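Local coordinates for NADH kinase POS5 (Saccharomyces cerevisiae, PDB 3AFO) that phosphorylates NADH to NADPH with ATP in mitochondria, and less readily NAD(+), supplying reductant for defence against oxidants, at the interface of chains A and B and the interface of chains A and C. Numbering follows the deposited sequence. Chains: chain A/B/C, NADH kinase POS5.

Contact 1: the interface of chains A and B. Residues chain A 270, 272-274; chain B 249-251, 368, 374.
The ring of B:Phe374 takes the backbone carbonyl oxygen of A:Arg272 in plane at its edge, 3.4 Å from CE1 to O, and has the CD1 methyl of B:Ile368 over one face, offset toward the rim. Such an edge suits a carbonyl, because aromatic C-H groups are weakly positive. A:Leu274 reaches the same ring from the opposite direction, its CD2 methyl 3.6 Å from CE1. That methyl also packs on CB of B:Ile251 and lies 4.0 Å from CD1 of B:Ile368, so a branched leucine fills a junction of three apolar side chains. The guanidinium of A:Arg272 is the other flat group: the carbonyl of B:Gly249 lies at its edge, and NH1 gives O a 2.8 Å hydrogen bond, in the carbonyl plane and on a lone pair. Bends at chi2 and chi3 (67° and 66°) fold the arginine back to this oxygen, while its CB and CG cross B:Ile251 at about a right angle. Between these side chains, A:Leu274 and B:Ile251 form a parallel beta bridge, by which short strands of two subunits, members of the NAD kinase family, pair across a two-fold interface. A hydrogen bond of this pairing runs from B:Ile251 N to A:Pro273 O, 3.1 Å long.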
# COMPACT_ATOMS: atom_id res chain seq x y z
N SER A 270 -8.70 5.24 2.57
CA SER A 270 -8.96 5.41 1.14
C SER A 270 -8.32 6.62 0.46
O SER A 270 -8.74 7.00 -0.64
CB SER A 270 -10.47 5.44 0.90
OG SER A 270 -11.12 6.37 1.76
N ARG A 272 -5.87 7.22 -1.56
CA ARG A 272 -4.91 6.68 -2.52
C ARG A 272 -4.18 7.88 -3.13
O ARG A 272 -4.82 8.88 -3.45
CB ARG A 272 -5.66 5.90 -3.62
CG ARG A 272 -4.77 5.09 -4.59
CD ARG A 272 -4.06 3.92 -3.89
NE ARG A 272 -4.98 2.88 -3.40
CZ ARG A 272 -5.41 1.85 -4.13
NH1 ARG A 272 -5.04 1.72 -5.40
NH2 ARG A 272 -6.23 0.94 -3.60
N PRO A 273 -2.85 7.78 -3.33
CA PRO A 273 -2.12 8.92 -3.91
C PRO A 273 -2.69 9.34 -5.27
O PRO A 273 -3.16 8.48 -6.03
CB PRO A 273 -0.69 8.38 -4.07
CG PRO A 273 -0.57 7.30 -3.03
CD PRO A 273 -1.94 6.65 -3.03
N LEU A 274 -2.70 10.64 -5.54
CA LEU A 274 -3.26 11.18 -6.78
C LEU A 274 -2.18 11.71 -7.70
O LEU A 274 -1.17 12.26 -7.23
CB LEU A 274 -4.24 12.34 -6.48
CG LEU A 274 -5.49 12.09 -5.63
CD1 LEU A 274 -6.29 13.41 -5.51
CD2 LEU A 274 -6.38 10.93 -6.18
N GLY B 249 -2.49 0.73 -7.73
CA GLY B 249 -2.05 1.90 -8.50
C GLY B 249 -2.59 3.22 -7.98
O GLY B 249 -3.56 3.24 -7.22
N SER B 250 -1.95 4.32 -8.38
CA SER B 250 -2.41 5.66 -8.06
C SER B 250 -3.57 6.08 -8.95
O SER B 250 -3.75 5.56 -10.04
CB SER B 250 -1.27 6.67 -8.22
OG SER B 250 -0.29 6.45 -7.22
N ILE B 251 -4.35 7.03 -8.47
CA ILE B 251 -5.43 7.57 -9.28
C ILE B 251 -4.88 8.72 -10.12
O ILE B 251 -4.35 9.70 -9.58
CB ILE B 251 -6.60 8.05 -8.41
CG1 ILE B 251 -6.99 6.98 -7.39
CG2 ILE B 251 -7.79 8.42 -9.30
CD1 ILE B 251 -8.05 7.44 -6.40
N ILE B 368 -14.35 10.43 -8.35
CA ILE B 368 -13.55 9.69 -7.36
C ILE B 368 -14.16 9.80 -5.95
O ILE B 368 -14.14 8.85 -5.17
CB ILE B 368 -12.04 10.04 -7.40
CG1 ILE B 368 -11.77 11.47 -6.91
CG2 ILE B 368 -11.47 9.80 -8.83
CD1 ILE B 368 -10.28 11.78 -6.71
N PHE B 374 -13.29 7.96 -2.52
CA PHE B 374 -11.95 8.52 -2.31
C PHE B 374 -11.86 9.26 -0.98
O PHE B 374 -12.75 10.07 -0.65
CB PHE B 374 -11.56 9.49 -3.43
CG PHE B 374 -10.28 10.24 -3.16
CD1 PHE B 374 -9.05 9.59 -3.22
CD2 PHE B 374 -10.31 11.59 -2.80
CE1 PHE B 374 -7.87 10.28 -2.93
CE2 PHE B 374 -9.15 12.29 -2.52
CZ PHE B 374 -7.91 11.63 -2.60

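Contact 2: the interface of chains A and C. Residues chain A 203, 205, 243, 264; chain C 205-206, 230, 265.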
# COMPACT_ATOMS: atom_id res chain seq x y z
N PHE A 203 5.48 20.59 1.21
CA PHE A 203 4.70 19.78 2.16
C PHE A 203 4.31 20.46 3.45
O PHE A 203 4.96 21.41 3.89
CB PHE A 203 5.32 18.38 2.41
CG PHE A 203 6.71 18.40 3.01
CD1 PHE A 203 6.89 18.39 4.39
CD2 PHE A 203 7.82 18.34 2.20
CE1 PHE A 203 8.18 18.37 4.94
CE2 PHE A 203 9.12 18.32 2.75
CZ PHE A 203 9.29 18.34 4.11
N HIS A 205 3.11 19.54 7.45
CA HIS A 205 3.31 18.47 8.42
C HIS A 205 3.03 18.98 9.83
O HIS A 205 3.33 20.14 10.14
CB HIS A 205 4.73 17.91 8.33
CG HIS A 205 4.87 16.54 8.90
ND1 HIS A 205 4.90 16.29 10.25
CD2 HIS A 205 4.95 15.33 8.30
CE1 HIS A 205 5.00 14.99 10.47
NE2 HIS A 205 5.04 14.38 9.29
N TYR A 243 10.19 12.45 -0.52
CA TYR A 243 9.20 12.23 0.56
C TYR A 243 7.96 11.45 0.08
O TYR A 243 7.47 10.56 0.77
CB TYR A 243 8.75 13.57 1.17
CG TYR A 243 8.27 13.55 2.61
CD1 TYR A 243 8.11 14.75 3.32
CD2 TYR A 243 7.97 12.35 3.28
CE1 TYR A 243 7.68 14.77 4.63
CE2 TYR A 243 7.53 12.35 4.62
CZ TYR A 243 7.39 13.57 5.28
OH TYR A 243 6.98 13.61 6.59
N ILE A 264 0.38 12.13 3.86
CA ILE A 264 1.38 11.68 4.82
C ILE A 264 0.66 11.17 6.06
O ILE A 264 0.12 11.96 6.84
CB ILE A 264 2.40 12.80 5.20
CG1 ILE A 264 3.02 13.41 3.94
CG2 ILE A 264 3.50 12.23 6.13
CD1 ILE A 264 3.80 14.71 4.17
N HIS C 205 9.74 9.65 16.38
CA HIS C 205 9.47 10.49 15.20
C HIS C 205 10.42 11.68 15.15
O HIS C 205 10.80 12.23 16.19
CB HIS C 205 8.01 10.99 15.24
CG HIS C 205 7.48 11.43 13.91
ND1 HIS C 205 7.84 12.63 13.32
CD2 HIS C 205 6.61 10.85 13.06
CE1 HIS C 205 7.21 12.76 12.17
NE2 HIS C 205 6.45 11.69 11.98
N ARG C 206 10.80 12.09 13.94
CA ARG C 206 11.63 13.30 13.77
C ARG C 206 10.97 14.57 14.32
O ARG C 206 11.67 15.53 14.71
CB ARG C 206 12.06 13.47 12.30
CG ARG C 206 10.92 13.71 11.32
CD ARG C 206 11.41 13.91 9.88
NE ARG C 206 10.29 14.25 9.00
CZ ARG C 206 9.73 15.45 8.91
NH1 ARG C 206 10.20 16.47 9.63
NH2 ARG C 206 8.70 15.65 8.10
N ASP C 230 10.82 8.98 8.76
CA ASP C 230 10.16 9.88 9.71
C ASP C 230 10.20 9.28 11.11
O ASP C 230 10.34 10.00 12.10
CB ASP C 230 8.68 10.10 9.35
CG ASP C 230 8.48 11.20 8.35
OD1 ASP C 230 9.49 11.82 7.92
OD2 ASP C 230 7.29 11.45 8.02
N CYS C 265 6.88 6.48 7.17
CA CYS C 265 7.57 7.06 6.00
C CYS C 265 9.08 6.72 5.91
O CYS C 265 9.94 7.60 6.10
CB CYS C 265 7.32 8.58 5.93
SG CYS C 265 5.55 9.02 5.86
O HOH W 1 5.20 11.65 9.53
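This is a polar patch of a two-fold symmetric interface between C-terminal domains of the NAD kinase family, and it joins chains A and C within the deposited tetramer. The phenol of A:Tyr243 carries the contact. Its OH donates a 2.6 Å hydrogen bond to the syn lone pair of carboxylate OD2 of C:Asp230, the ring standing 83° to the carboxylate plane. The same OH accepts from NH2 of C:Arg206, 3.1 Å away and in the guanidinium plane, a double role that suits a tyrosine. C:Arg206 reaches it through a chain extended from CG to NE; within chain C, NE forms a hydrogen-bonded salt bridge with OD1 of C:Asp230 at 2.8 Å, approaching from above the carboxylate plane. A phenylalanine at A:Tyr243 would probably leave C:Asp230 OD2 and C:Arg206 NH2 without their shared hydroxyl partner across the interface. NH2 also lies over a face of the A:His205 imidazole, 4.0 Å from its centroid, as a cation-pi contact. A:His205 swings away from its own backbone N (chi1 -159°) toward C:His205, the two CE1 atoms 3.6 Å apart. Water 1 lies in the plane of both rings, bonded to each NE2 and, at 2.6 Å, to OD2 of C:Asp230. CG2 of A:Ile264 packs 3.8 Å from SG of C:Cys265.

Contact 3: the interface of chains A and B. Residues chain A 251-253, 256, 364, 368; chain B 224, 274-276.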
# COMPACT_ATOMS: atom_id res chain seq x y z
N ILE A 251 6.36 5.96 -8.53
CA ILE A 251 7.59 6.49 -9.10
C ILE A 251 7.23 7.07 -10.46
O ILE A 251 6.70 6.37 -11.31
CB ILE A 251 8.68 5.38 -9.24
CG1 ILE A 251 9.12 4.89 -7.85
CG2 ILE A 251 9.87 5.88 -10.10
CD1 ILE A 251 10.11 3.72 -7.86
N VAL A 252 7.47 8.36 -10.63
CA VAL A 252 7.02 9.06 -11.81
C VAL A 252 8.23 9.56 -12.59
O VAL A 252 9.07 10.27 -12.05
CB VAL A 252 6.10 10.24 -11.44
CG1 VAL A 252 5.58 10.93 -12.70
CG2 VAL A 252 4.93 9.74 -10.57
N SER A 253 8.32 9.16 -13.85
CA SER A 253 9.40 9.63 -14.72
C SER A 253 9.42 11.16 -14.81
O SER A 253 8.36 11.79 -14.99
CB SER A 253 9.26 9.03 -16.11
OG SER A 253 9.91 9.86 -17.07
N VAL A 256 7.28 13.07 -17.37
CA VAL A 256 5.82 13.15 -17.29
C VAL A 256 5.45 14.52 -16.76
O VAL A 256 6.01 14.94 -15.73
CB VAL A 256 5.24 12.04 -16.34
CG1 VAL A 256 3.74 12.24 -16.11
CG2 VAL A 256 5.51 10.64 -16.91
N TRP A 364 17.60 7.35 -15.79
CA TRP A 364 16.43 7.17 -14.96
C TRP A 364 16.20 5.69 -14.61
O TRP A 364 16.08 5.35 -13.45
CB TRP A 364 15.17 7.77 -15.61
CG TRP A 364 13.98 7.67 -14.67
CD1 TRP A 364 13.83 8.31 -13.47
CD2 TRP A 364 12.81 6.86 -14.85
NE1 TRP A 364 12.62 7.94 -12.89
CE2 TRP A 364 11.98 7.07 -13.73
CE3 TRP A 364 12.38 6.00 -15.87
CZ2 TRP A 364 10.74 6.44 -13.59
CZ3 TRP A 364 11.14 5.37 -15.73
CH2 TRP A 364 10.34 5.60 -14.59
N ILE A 368 16.72 4.18 -10.73
CA ILE A 368 15.70 3.50 -9.92
C ILE A 368 16.12 2.05 -9.60
O ILE A 368 15.95 1.59 -8.46
CB ILE A 368 14.24 3.61 -10.49
CG1 ILE A 368 14.07 2.83 -11.80
CG2 ILE A 368 13.84 5.08 -10.67
CD1 ILE A 368 12.62 2.73 -12.29
N LEU B 224 14.14 -2.90 -18.34
CA LEU B 224 13.72 -2.38 -17.05
C LEU B 224 13.90 -3.43 -15.96
O LEU B 224 14.61 -3.20 -14.99
CB LEU B 224 12.25 -1.88 -17.08
CG LEU B 224 11.69 -1.44 -15.72
CD1 LEU B 224 12.34 -0.14 -15.24
CD2 LEU B 224 10.17 -1.32 -15.73
N LEU B 274 4.72 2.29 -11.55
CA LEU B 274 5.43 3.31 -12.32
C LEU B 274 4.48 4.17 -13.14
O LEU B 274 3.46 3.67 -13.64
CB LEU B 274 6.44 2.64 -13.28
CG LEU B 274 7.52 1.75 -12.69
CD1 LEU B 274 8.54 1.34 -13.75
CD2 LEU B 274 8.24 2.47 -11.53
N ILE B 275 4.82 5.45 -13.28
CA ILE B 275 4.14 6.34 -14.20
C ILE B 275 5.15 6.76 -15.27
O ILE B 275 6.14 7.43 -14.98
CB ILE B 275 3.56 7.60 -13.51
CG1 ILE B 275 2.72 7.24 -12.26
CG2 ILE B 275 2.73 8.41 -14.51
CD1 ILE B 275 1.40 6.56 -12.57
N LEU B 276 4.89 6.34 -16.50
CA LEU B 276 5.83 6.48 -17.61
C LEU B 276 5.38 7.55 -18.61
O LEU B 276 4.19 7.86 -18.68
CB LEU B 276 5.96 5.14 -18.33
CG LEU B 276 6.41 3.98 -17.45
CD1 LEU B 276 6.45 2.72 -18.29
CD2 LEU B 276 7.79 4.27 -16.81
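B:Ile275 lies beside A:Val252, both side chains pointing the same way, in a parallel beta pairing between two subunits of the NAD kinase family. From CB, 3.9 Å from CG2 of A:Val252, the isoleucine runs to CG1, which packs on that same methyl at 3.7 Å. CG1 sits beside the backbone N (chi1 -50°), which turns this branch toward the valine. Beta-branched residues suit such a place, since they favour extended backbone and carry bulk close to the strand. The backbone N and O of B:Ile275 both bond to the chain A strand segment: N donates to A:Ile251 O at 2.9 Å, and O accepts from A:Ser253 N at 3.0 Å, an almost straight bond (174° at H). One residue earlier, B:Leu274 lies side by side with A:Ile251, its CD2 3.7 Å from CB. One residue later, B:Leu276 crosses A:Trp364 at about a right angle, and its CD2 meets indole CH2 at 3.6 Å. The broad indole suits this spot because it is clasped within its own chain, CA of A:Ser253 over one face and CG2 of A:Ile368 over the other, so that the far corner of its six-membered ring, CH2 and CZ3, meets the leucine methyl. A:Ile368 CD1 comes within 4.1 Å of B:Leu224 CD1.

Contacts 1 and 3 both belong to the two-fold interface of chains A and B, their C-alpha centres about 17 Å apart. They use the same elements with the chains exchanged: strand 251-252 and helix 363-370 of one subunit receive the strand that starts at residue 274 of the other, so each chain both gives and takes a strand. Contact 2, about 19 Å from contact 1 and 23 Å from contact 3, joins chain A to chain C through other residues, including strand 201-205 and helix 243-246. Chain A thus uses separate surfaces for its two neighbours, as would fit the deposited assembly of four subunits, with two kinds of two-fold contact.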